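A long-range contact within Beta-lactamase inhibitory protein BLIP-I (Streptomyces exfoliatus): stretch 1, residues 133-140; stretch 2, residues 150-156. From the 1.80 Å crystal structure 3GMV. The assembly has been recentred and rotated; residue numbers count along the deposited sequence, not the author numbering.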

# COMPACT_ATOMS: atom_id res chain seq x y z
N LEU A 133 10.10 13.37 -5.68
CA LEU A 133 9.21 12.70 -6.62
C LEU A 133 9.96 11.68 -7.46
O LEU A 133 11.09 11.93 -7.92
N PHE A 134 9.30 10.56 -7.70
CA PHE A 134 9.80 9.53 -8.58
C PHE A 134 11.26 9.20 -8.32
O PHE A 134 12.05 9.18 -9.23
N PRO A 135 11.60 8.89 -7.07
CA PRO A 135 12.97 8.45 -6.82
C PRO A 135 13.21 7.02 -7.34
O PRO A 135 12.24 6.30 -7.63
N PRO A 136 14.48 6.61 -7.47
CA PRO A 136 14.77 5.19 -7.68
C PRO A 136 14.13 4.41 -6.53
O PRO A 136 14.00 4.95 -5.44
N SER A 137 13.68 3.18 -6.75
CA SER A 137 12.97 2.48 -5.69
C SER A 137 13.04 0.98 -5.86
O SER A 137 13.44 0.48 -6.91
N ALA A 138 12.67 0.29 -4.80
CA ALA A 138 12.37 -1.14 -4.91
C ALA A 138 10.99 -1.40 -4.31
O ALA A 138 10.53 -0.66 -3.42
N SER A 139 10.34 -2.45 -4.80
CA SER A 139 9.05 -2.90 -4.29
C SER A 139 9.21 -4.34 -3.83
O SER A 139 9.85 -5.16 -4.52
N PHE A 140 8.57 -4.67 -2.72
CA PHE A 140 8.63 -6.01 -2.18
C PHE A 140 7.24 -6.36 -1.71
O PHE A 140 6.64 -5.60 -0.96
N ARG A 150 9.36 -9.07 -6.05
CA ARG A 150 10.41 -8.08 -5.83
C ARG A 150 10.67 -7.40 -7.18
O ARG A 150 10.64 -8.06 -8.23
N TYR A 151 10.86 -6.09 -7.16
CA TYR A 151 11.11 -5.33 -8.37
C TYR A 151 11.98 -4.14 -7.99
O TYR A 151 11.84 -3.61 -6.87
N GLN A 152 12.84 -3.68 -8.90
CA GLN A 152 13.52 -2.42 -8.67
C GLN A 152 13.62 -1.56 -9.92
O GLN A 152 13.68 -2.07 -11.04
N ARG A 153 13.62 -0.25 -9.71
CA ARG A 153 13.72 0.70 -10.81
C ARG A 153 14.81 1.70 -10.49
O ARG A 153 14.71 2.45 -9.52
N SER A 154 15.88 1.68 -11.28
CA SER A 154 16.90 2.71 -11.25
C SER A 154 17.76 2.76 -10.02
O SER A 154 18.41 3.77 -9.78
N LEU A 155 17.79 1.68 -9.23
CA LEU A 155 18.66 1.69 -8.05
C LEU A 155 20.12 1.79 -8.43
O LEU A 155 20.53 1.29 -9.48
N THR A 156 20.91 2.37 -7.53
CA THR A 156 22.37 2.45 -7.64
C THR A 156 22.91 1.56 -6.55
O THR A 156 22.36 1.57 -5.44
OXT THR A 156 23.88 0.85 -6.74

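The two stretches form an antiparallel strand pair, 137-140 against 150-153, in which a regular backbone ladder is extended by the side chain of R153 and by a small apolar cluster around L155. The strand directions differ by 169°, and the axes come within 4.6 Å of each other. Two hydrogen-bonded pairs hold them together: S137 N to R153 O (3.0 Å) with R153 N to S137 O (2.9 Å), and S139 N to Y151 O (2.8 Å) with Y151 N to S139 O (3.0 Å). As in any extended strand, successive side chains alternate between the two faces of the sheet.

S137, S139, Y151 and R153 share one face. R153, with the largest area covered by the other stretch, leaves the strand with chi1 p and continues with chi2 and chi3 both t, an extended course that carries its guanidinium back over stretch 1, beyond the end of the strand pairing. There P135 O lies at the guanidinium edge, near its plane, and accepts from both R153 NE (2.6 Å) and R153 NH1 (2.7 Å). This fork ties the loop before the strand to the ladder. The buried S137 side chain, chi1 p, places its OG over one face of the same guanidinium, where the angles are poor for hydrogen bonding. Further along, S139 (m) and Y151 (t) meet through their CB atoms at 4.4 Å, while the Tyr ring leads away from stretch 1, so the pair makes only a shallow side-chain contact.

A138, F140, R150 and Q152 occupy the other face. At the close, non-hydrogen-bonded pair of A138 and Q152, the CB atoms are 4.2 Å apart. The ring end of F140 (chi1 m) comes nearer stretch 2, with CD1 3.9 Å from R150 CB in an oblique approach. R150 (chi1 p) contributes the base of its side chain to this contact, whereas its end leads away and its NE and NH2 are hydrogen-bonded elsewhere in the structure.

Past the strand, L155 (m, t) starts out sideways, but the end of its side chain comes nearer stretch 1. Its CD1 lies 4.1 Å from A138 CB and its CD2 lies 4.2 Å from P136 CB, so the two methyls reach residues two apart in stretch 1. The Q152 side chain, p at both chi1 and chi2, curls within its own stretch, its OE1 accepting from L155 N at 2.9 Å. P136 also packs beside S154, their CB atoms 4.0 Å apart.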

# COMPACT_ATOMS: atom_id res chain seq x y z
CB LEU A 133 8.55 13.71 -7.58
CG LEU A 133 7.41 14.60 -7.08
CD1 LEU A 133 6.98 15.57 -8.21
CD2 LEU A 133 6.23 13.75 -6.64
CB PHE A 134 9.53 9.92 -10.04
CG PHE A 134 8.05 9.89 -10.37
CD1 PHE A 134 7.36 8.68 -10.38
CD2 PHE A 134 7.35 11.07 -10.60
CE1 PHE A 134 5.99 8.63 -10.66
CE2 PHE A 134 5.98 11.03 -10.88
CZ PHE A 134 5.31 9.82 -10.91
CB PRO A 135 13.06 8.46 -5.30
CG PRO A 135 11.64 8.14 -4.83
CD PRO A 135 10.72 8.72 -5.90
CB PRO A 136 16.30 5.13 -7.58
CG PRO A 136 16.77 6.57 -7.91
CD PRO A 136 15.70 7.41 -7.26
CB SER A 137 11.50 2.90 -5.64
OG SER A 137 10.81 2.46 -6.81
CB ALA A 138 13.46 -1.96 -4.20
CB SER A 139 7.99 -2.88 -5.40
OG SER A 139 7.77 -1.52 -5.79
CB PHE A 140 9.58 -6.04 -0.96
CG PHE A 140 11.00 -5.73 -1.30
CD1 PHE A 140 11.78 -6.64 -2.01
CD2 PHE A 140 11.59 -4.54 -0.87
CE1 PHE A 140 13.12 -6.33 -2.32
CE2 PHE A 140 12.93 -4.25 -1.14
CZ PHE A 140 13.68 -5.13 -1.88
CB ARG A 150 11.69 -8.76 -5.28
CG ARG A 150 12.16 -10.00 -6.13
CD ARG A 150 13.35 -10.74 -5.44
NE ARG A 150 14.64 -10.03 -5.51
CZ ARG A 150 15.47 -10.05 -6.56
NH1 ARG A 150 15.14 -10.69 -7.69
NH2 ARG A 150 16.64 -9.41 -6.51
CB TYR A 151 9.78 -4.83 -8.95
CG TYR A 151 9.94 -4.20 -10.31
CD1 TYR A 151 10.06 -5.00 -11.44
CD2 TYR A 151 9.97 -2.83 -10.46
CE1 TYR A 151 10.22 -4.43 -12.69
CE2 TYR A 151 10.12 -2.26 -11.72
CZ TYR A 151 10.24 -3.07 -12.81
OH TYR A 151 10.40 -2.48 -14.05
CB GLN A 152 14.91 -2.62 -8.04
CG GLN A 152 15.95 -3.21 -8.97
CD GLN A 152 16.63 -2.15 -9.84
OE1 GLN A 152 16.63 -0.96 -9.53
NE2 GLN A 152 17.22 -2.60 -10.93
CB ARG A 153 12.40 1.43 -10.97
CG ARG A 153 12.03 2.24 -9.70
CD ARG A 153 11.12 3.45 -9.99
NE ARG A 153 10.94 4.35 -8.85
CZ ARG A 153 9.76 4.61 -8.28
NH1 ARG A 153 9.67 5.46 -7.25
NH2 ARG A 153 8.64 4.04 -8.75
CB SER A 154 16.29 4.11 -11.45
OG SER A 154 15.69 4.17 -12.73
CB LEU A 155 18.46 0.44 -7.19
CG LEU A 155 17.13 0.35 -6.45
CD1 LEU A 155 17.13 -0.98 -5.68
CD2 LEU A 155 16.89 1.56 -5.51
CB THR A 156 22.89 3.87 -7.28
OG1 THR A 156 22.37 4.81 -8.22
CG2 THR A 156 24.42 3.92 -7.35